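Local coordinates for proteasome assembly chaperone family protein (Pyrococcus furiosus, PDB 3VR0) that acts as a proteasome activator in archaea, although it is a homolog of the factors that assist proteasome assembly, at residues C[35-39]-C[192-196]; C[219-225]-C[244-248]. All coordinates share one frame; numbering follows the deposited sequence.

Interaction 1 comes first along the chain and closes before interaction 2 opens. It joins strand 34-37, a central strand of the mixed sheet, to the first turn of helix 192-202, deep in the chain. Interaction 2 lies further out and pairs helix 221-235 with helix 242-256, the last two helices of the chain. Their centres are about 20 Å apart, and their nearest atoms about 10 Å, so the two do not touch. Along the chain, strand 206-214 of the same sheet comes between helix 192-202 and helix 221-235. One contact thus belongs to the sheet-helix core of the PAC2 family region, the other to its C-terminal helical hairpin.

Interaction 1 (C[35-39]-C[192-196]); sequences FIEGL and AAGLL
Packing of a helix start against a central strand of the mixed sheet brings Phe35, Glu37 and Leu39 up to Ala192, Ala193 and Leu196. Strand 35-37 and helix 192-196 run nearly antiparallel, at 151°, with their axes 9.8 Å apart. Every touching residue is buried.

Leu196 enters with CD1 first. This methyl lies against the aliphatic part of Glu37, with CD1 3.7 Å from Glu37 CB and equally near CG. It also reaches the ring of Phe35, where CE2 is 3.9 Å from Leu196 CD1. The methyl approaches the ring obliquely, and the two side chains cross at about a right angle. Beside them, Leu39 CD1 meets Ala192 CB at 3.6 Å.

Glu37 does two jobs. Its chain bends at chi2 (-87°), which turns the carboxylate from the strand toward the helix start. There OE1 sits 3.5 Å from Ala193 CA, a packing contact. The other oxygen, OE2, accepts a hydrogen bond of 2.8 Å from Leu39 N. That bond is nearly straight, but the donor comes from above the carboxylate plane, 43° out of it. It ties the carboxylate to the backbone two residues further on. With an alanine here, Leu39 N would probably lose this acceptor, and a gap is likely to open beside Ala193 and where CG met Leu196 CD1.

Strands 102-107 and 137-145 hydrogen-bond to the strand on its two sides. Gln110 accepts from Ala192 N, and Thr140 bonds to Ala193 O. A bound gold ion lies about 4 Å from the Ala192 side chain. The helix thus packs on the sheet through two alanines and a leucine, consistent with the layered alpha/beta core of the PAC2 family.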
ATOM      1  N   PHE C  35     -30.783   5.386   5.461  1.00 21.40           N
ATOM      2  CA  PHE C  35     -29.403   5.839   5.639  1.00 20.97           C
ATOM      3  C   PHE C  35     -28.993   6.825   4.553  1.00 21.09           C
ATOM      4  O   PHE C  35     -28.915   6.478   3.390  1.00 23.13           O
ATOM      5  CB  PHE C  35     -28.495   4.588   5.624  1.00 20.14           C
ATOM      6  CG  PHE C  35     -27.021   4.857   5.859  1.00 19.46           C
ATOM      7  CD1 PHE C  35     -26.596   5.905   6.637  1.00 18.06           C
ATOM      8  CD2 PHE C  35     -26.047   3.964   5.339  1.00 17.90           C
ATOM      9  CE1 PHE C  35     -25.235   6.133   6.869  1.00 22.20           C
ATOM     10  CE2 PHE C  35     -24.677   4.201   5.566  1.00 17.28           C
ATOM     11  CZ  PHE C  35     -24.275   5.272   6.323  1.00 18.23           C
ATOM     12  N   ILE C  36     -28.650   8.036   4.920  1.00 21.70           N
ATOM     13  CA  ILE C  36     -28.277   9.018   3.955  1.00 21.20           C
ATOM     14  C   ILE C  36     -26.795   9.385   4.067  1.00 22.12           C
ATOM     15  O   ILE C  36     -26.320   9.704   5.174  1.00 21.50           O
ATOM     16  CB  ILE C  36     -29.086  10.316   4.134  1.00 22.95           C
ATOM     17  CG1 ILE C  36     -30.589  10.018   4.052  1.00 23.20           C
ATOM     18  CG2 ILE C  36     -28.748  11.349   2.997  1.00 20.99           C
ATOM     19  CD1 ILE C  36     -31.412  11.259   4.226  1.00 27.31           C
ATOM     20  N   GLU C  37     -26.080   9.368   2.918  1.00 21.92           N
ATOM     21  CA  GLU C  37     -24.611   9.617   2.914  1.00 22.45           C
ATOM     22  C   GLU C  37     -24.219  10.894   2.176  1.00 22.19           C
ATOM     23  O   GLU C  37     -24.566  11.077   1.004  1.00 23.15           O
ATOM     24  CB  GLU C  37     -23.833   8.426   2.354  1.00 21.71           C
ATOM     25  CG  GLU C  37     -22.312   8.710   2.174  1.00 23.76           C
ATOM     26  CD  GLU C  37     -21.984   9.337   0.827  1.00 27.44           C
ATOM     27  OE1 GLU C  37     -22.740   9.095  -0.118  1.00 30.37           O
ATOM     28  OE2 GLU C  37     -21.020  10.127   0.698  1.00 31.72           O
ATOM     29  N   GLY C  38     -23.516  11.764   2.877  1.00 22.54           N
ATOM     30  CA  GLY C  38     -22.937  12.976   2.298  1.00 23.43           C
ATOM     31  C   GLY C  38     -21.523  13.202   2.822  1.00 24.28           C
ATOM     32  O   GLY C  38     -21.257  14.128   3.587  1.00 24.32           O
ATOM     33  N   LEU C  39     -20.608  12.338   2.402  1.00 24.58           N
ATOM     34  CA  LEU C  39     -19.205  12.467   2.744  1.00 25.11           C
ATOM     35  C   LEU C  39     -18.495  13.414   1.729  1.00 26.34           C
ATOM     36  O   LEU C  39     -19.057  13.710   0.689  1.00 26.05           O
ATOM     37  CB  LEU C  39     -18.599  11.081   2.721  1.00 24.59           C
ATOM     38  CG  LEU C  39     -19.101  10.247   3.921  1.00 23.12           C
ATOM     39  CD1 LEU C  39     -18.823   8.779   3.699  1.00 21.86           C
ATOM     40  CD2 LEU C  39     -18.435  10.733   5.201  1.00 18.20           C
ATOM     41  N   ALA C 192     -17.597   6.138  -1.154  1.00 24.28           N
ATOM     42  CA  ALA C 192     -18.778   5.758  -0.361  1.00 24.37           C
ATOM     43  C   ALA C 192     -20.097   5.957  -1.087  1.00 24.40           C
ATOM     44  O   ALA C 192     -20.980   5.095  -1.008  1.00 24.64           O
ATOM     45  CB  ALA C 192     -18.773   6.461   0.981  1.00 25.52           C
ATOM     46  N   ALA C 193     -20.218   7.015  -1.880  1.00 24.26           N
ATOM     47  CA  ALA C 193     -21.458   7.164  -2.683  1.00 24.59           C
ATOM     48  C   ALA C 193     -21.766   5.949  -3.530  1.00 24.91           C
ATOM     49  O   ALA C 193     -22.951   5.638  -3.853  1.00 25.97           O
ATOM     50  CB  ALA C 193     -21.411   8.409  -3.530  1.00 25.00           C
ATOM     51  N   GLY C 194     -20.715   5.223  -3.898  1.00 24.48           N
ATOM     52  CA  GLY C 194     -20.892   3.989  -4.640  1.00 22.24           C
ATOM     53  C   GLY C 194     -20.834   2.751  -3.781  1.00 22.54           C
ATOM     54  O   GLY C 194     -21.711   1.907  -3.885  1.00 23.07           O
ATOM     55  N   LEU C 195     -19.776   2.588  -2.974  1.00 21.72           N
ATOM     56  CA  LEU C 195     -19.595   1.324  -2.225  1.00 20.93           C
ATOM     57  C   LEU C 195     -20.741   1.015  -1.250  1.00 20.56           C
ATOM     58  O   LEU C 195     -21.119  -0.160  -1.099  1.00 18.87           O
ATOM     59  CB  LEU C 195     -18.293   1.346  -1.413  1.00 21.42           C
ATOM     60  CG  LEU C 195     -16.965   1.290  -2.184  1.00 25.63           C
ATOM     61  CD1 LEU C 195     -15.855   0.904  -1.255  1.00 29.13           C
ATOM     62  CD2 LEU C 195     -17.093   0.305  -3.402  1.00 24.38           C
ATOM     63  N   LEU C 196     -21.309   2.058  -0.606  1.00 19.90           N
ATOM     64  CA  LEU C 196     -22.462   1.780   0.313  1.00 19.61           C
ATOM     65  C   LEU C 196     -23.552   1.049  -0.398  1.00 19.16           C
ATOM     66  O   LEU C 196     -24.138   0.115   0.154  1.00 19.82           O
ATOM     67  CB  LEU C 196     -22.996   3.047   0.979  1.00 18.18           C
ATOM     68  CG  LEU C 196     -21.955   3.650   1.936  1.00 18.55           C
ATOM     69  CD1 LEU C 196     -22.417   5.046   2.462  1.00 21.44           C
ATOM     70  CD2 LEU C 196     -21.662   2.716   3.084  1.00 18.01           C
TER

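Interaction 2 (C[219-225]-C[244-248])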
ATOM      1  N   VAL C 219     -16.452  24.602  -4.034  1.00 48.15           N
ATOM      2  CA  VAL C 219     -17.558  24.307  -3.136  1.00 47.25           C
ATOM      3  C   VAL C 219     -18.877  24.691  -3.825  1.00 45.93           C
ATOM      4  O   VAL C 219     -19.173  25.856  -3.999  1.00 46.98           O
ATOM      5  CB  VAL C 219     -17.416  25.037  -1.832  1.00 47.17           C
ATOM      6  CG1 VAL C 219     -18.468  24.571  -0.866  1.00 48.76           C
ATOM      7  CG2 VAL C 219     -16.041  24.769  -1.247  1.00 49.30           C
ATOM      8  N   ASP C 220     -19.645  23.688  -4.227  1.00 43.77           N
ATOM      9  CA  ASP C 220     -20.799  23.869  -5.095  1.00 42.56           C
ATOM     10  C   ASP C 220     -22.167  23.851  -4.364  1.00 41.03           C
ATOM     11  O   ASP C 220     -22.928  22.889  -4.453  1.00 40.43           O
ATOM     12  CB  ASP C 220     -20.749  22.813  -6.194  1.00 41.77           C
ATOM     13  CG  ASP C 220     -21.583  23.174  -7.391  1.00 43.54           C
ATOM     14  OD1 ASP C 220     -22.383  24.139  -7.322  1.00 44.96           O
ATOM     15  OD2 ASP C 220     -21.455  22.469  -8.411  1.00 45.38           O
ATOM     16  N   ALA C 221     -22.461  24.932  -3.659  1.00 40.33           N
ATOM     17  CA  ALA C 221     -23.711  25.061  -2.893  1.00 40.27           C
ATOM     18  C   ALA C 221     -24.944  24.871  -3.728  1.00 40.62           C
ATOM     19  O   ALA C 221     -25.926  24.314  -3.231  1.00 40.98           O
ATOM     20  CB  ALA C 221     -23.773  26.375  -2.164  1.00 39.34           C
ATOM     21  N   LYS C 222     -24.898  25.297  -5.001  1.00 40.62           N
ATOM     22  CA  LYS C 222     -26.080  25.244  -5.892  1.00 40.10           C
ATOM     23  C   LYS C 222     -26.388  23.837  -6.403  1.00 38.62           C
ATOM     24  O   LYS C 222     -27.558  23.463  -6.570  1.00 37.63           O
ATOM     25  CB  LYS C 222     -25.922  26.256  -7.066  1.00 41.58           C
ATOM     26  CG  LYS C 222     -26.968  26.182  -8.211  1.00 44.77           C
ATOM     27  CD  LYS C 222     -27.015  27.546  -8.980  1.00 50.87           C
ATOM     28  CE  LYS C 222     -27.328  27.388 -10.487  1.00 54.41           C
ATOM     29  NZ  LYS C 222     -28.769  27.025 -10.767  1.00 57.62           N
ATOM     30  N   ALA C 223     -25.345  23.051  -6.691  1.00 37.33           N
ATOM     31  CA  ALA C 223     -25.616  21.676  -7.056  1.00 35.81           C
ATOM     32  C   ALA C 223     -26.087  20.908  -5.796  1.00 33.93           C
ATOM     33  O   ALA C 223     -26.945  20.042  -5.879  1.00 33.38           O
ATOM     34  CB  ALA C 223     -24.409  20.997  -7.780  1.00 35.22           C
ATOM     35  N   ALA C 224     -25.532  21.260  -4.647  1.00 34.20           N
ATOM     36  CA  ALA C 224     -25.954  20.680  -3.353  1.00 34.90           C
ATOM     37  C   ALA C 224     -27.474  20.893  -3.168  1.00 35.17           C
ATOM     38  O   ALA C 224     -28.228  19.942  -2.858  1.00 34.96           O
ATOM     39  CB  ALA C 224     -25.184  21.305  -2.221  1.00 33.58           C
ATOM     40  N   LYS C 225     -27.920  22.125  -3.428  1.00 35.26           N
ATOM     41  CA  LYS C 225     -29.349  22.448  -3.403  1.00 35.92           C
ATOM     42  C   LYS C 225     -30.158  21.496  -4.276  1.00 35.01           C
ATOM     43  O   LYS C 225     -31.168  20.912  -3.834  1.00 34.59           O
ATOM     44  CB  LYS C 225     -29.596  23.926  -3.792  1.00 36.96           C
ATOM     45  CG  LYS C 225     -31.104  24.266  -3.838  1.00 40.28           C
ATOM     46  CD  LYS C 225     -31.368  25.759  -3.782  1.00 43.23           C
ATOM     47  CE  LYS C 225     -32.813  26.047  -4.139  1.00 44.76           C
ATOM     48  NZ  LYS C 225     -32.929  27.454  -4.643  1.00 48.88           N
ATOM     49  N   LEU C 244     -28.293  27.800   1.393  1.00 49.14           N
ATOM     50  CA  LEU C 244     -27.532  27.255   0.275  1.00 48.79           C
ATOM     51  C   LEU C 244     -27.521  28.255  -0.883  1.00 49.95           C
ATOM     52  O   LEU C 244     -26.444  28.592  -1.376  1.00 49.74           O
ATOM     53  CB  LEU C 244     -28.043  25.868  -0.159  1.00 48.05           C
ATOM     54  CG  LEU C 244     -27.728  24.609   0.693  1.00 45.40           C
ATOM     55  CD1 LEU C 244     -28.455  23.384   0.175  1.00 37.96           C
ATOM     56  CD2 LEU C 244     -26.241  24.325   0.812  1.00 39.04           C
ATOM     57  N   ASP C 245     -28.707  28.745  -1.279  1.00 51.21           N
ATOM     58  CA  ASP C 245     -28.865  29.903  -2.206  1.00 52.46           C
ATOM     59  C   ASP C 245     -27.861  30.998  -1.937  1.00 52.99           C
ATOM     60  O   ASP C 245     -27.183  31.449  -2.846  1.00 52.96           O
ATOM     61  CB  ASP C 245     -30.245  30.567  -2.089  1.00 52.53           C
ATOM     62  CG  ASP C 245     -31.389  29.657  -2.474  1.00 53.78           C
ATOM     63  OD1 ASP C 245     -31.260  28.847  -3.436  1.00 53.32           O
ATOM     64  OD2 ASP C 245     -32.439  29.769  -1.790  1.00 55.25           O
ATOM     65  N   GLU C 246     -27.792  31.421  -0.680  1.00 54.42           N
ATOM     66  CA  GLU C 246     -26.891  32.473  -0.260  1.00 56.57           C
ATOM     67  C   GLU C 246     -25.420  32.121  -0.413  1.00 57.28           C
ATOM     68  O   GLU C 246     -24.597  32.998  -0.686  1.00 57.09           O
ATOM     69  CB  GLU C 246     -27.176  32.867   1.181  1.00 57.01           C
ATOM     70  CG  GLU C 246     -28.417  33.749   1.325  1.00 61.50           C
ATOM     71  CD  GLU C 246     -28.736  34.064   2.775  1.00 66.49           C
ATOM     72  OE1 GLU C 246     -29.730  34.787   3.036  1.00 68.49           O
ATOM     73  OE2 GLU C 246     -27.978  33.593   3.654  1.00 68.11           O
ATOM     74  N   ARG C 247     -25.082  30.846  -0.239  1.00 58.17           N
ATOM     75  CA  ARG C 247     -23.693  30.428  -0.446  1.00 59.28           C
ATOM     76  C   ARG C 247     -23.380  30.337  -1.944  1.00 59.49           C
ATOM     77  O   ARG C 247     -22.292  30.701  -2.364  1.00 59.37           O
ATOM     78  CB  ARG C 247     -23.394  29.102   0.261  1.00 59.70           C
ATOM     79  CG  ARG C 247     -21.916  28.729   0.318  1.00 61.70           C
ATOM     80  CD  ARG C 247     -21.729  27.492   1.166  1.00 65.60           C
ATOM     81  NE  ARG C 247     -20.318  27.189   1.435  1.00 69.28           N
ATOM     82  CZ  ARG C 247     -19.887  26.586   2.545  1.00 69.80           C
ATOM     83  NH1 ARG C 247     -20.750  26.235   3.493  1.00 69.51           N
ATOM     84  NH2 ARG C 247     -18.592  26.345   2.715  1.00 69.85           N
ATOM     85  N   ALA C 248     -24.329  29.863  -2.747  1.00 59.85           N
ATOM     86  CA  ALA C 248     -24.116  29.813  -4.187  1.00 61.41           C
ATOM     87  C   ALA C 248     -23.914  31.221  -4.762  1.00 62.75           C
ATOM     88  O   ALA C 248     -23.017  31.432  -5.579  1.00 62.74           O
ATOM     89  CB  ALA C 248     -25.258  29.102  -4.889  1.00 60.72           C
TER
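Ala221 and Ala248 face each other where two helices come close, their CB atoms 4.1 Å apart. The segments 221-225 and 244-248 run nearly antiparallel, at 149°, with axes 8.3 Å apart. Ala221 fits against the backbone of the second helix, its CB 3.6 Å from Leu244 O. The small side chains allow this close approach. Lys222 adds its CB, which lies alongside Ala248 CB at 3.6 Å.

Leu244 is turned toward the first helix and lays CD1 over its backbone, 3.8 Å from Lys225 CA. Its CD2 branch faces Ala221 and Ala224 more loosely.

Lys225 is extended beyond CG, which lies anti to the backbone N (chi1 177°), and this carries NZ out to Asp245. A salt bridge joins Lys225 NZ to Asp245 OD1, modelled so short that its exact length is doubtful. The two side chains cross obliquely. Near the start of the first helix, Arg247 is extended from CG to NE. Its aliphatic part passes Ala221 CB, and its guanidinium reaches Val219, with Arg247 NE 3.9 Å from Val219 CG1.

Asp220 caps the start of the first helix: OD1 accepts from Ala223 N at 3.2 Å, from well above the carboxylate plane. Its OD2 bonds to Ser214, at the end of strand 206-214. The amino group of Lys222 turns away to a salt bridge with Glu152. Helix 45-57 completes the packing, with Leu48 against Val219, Ala224 and Arg247, and His52 against Leu244.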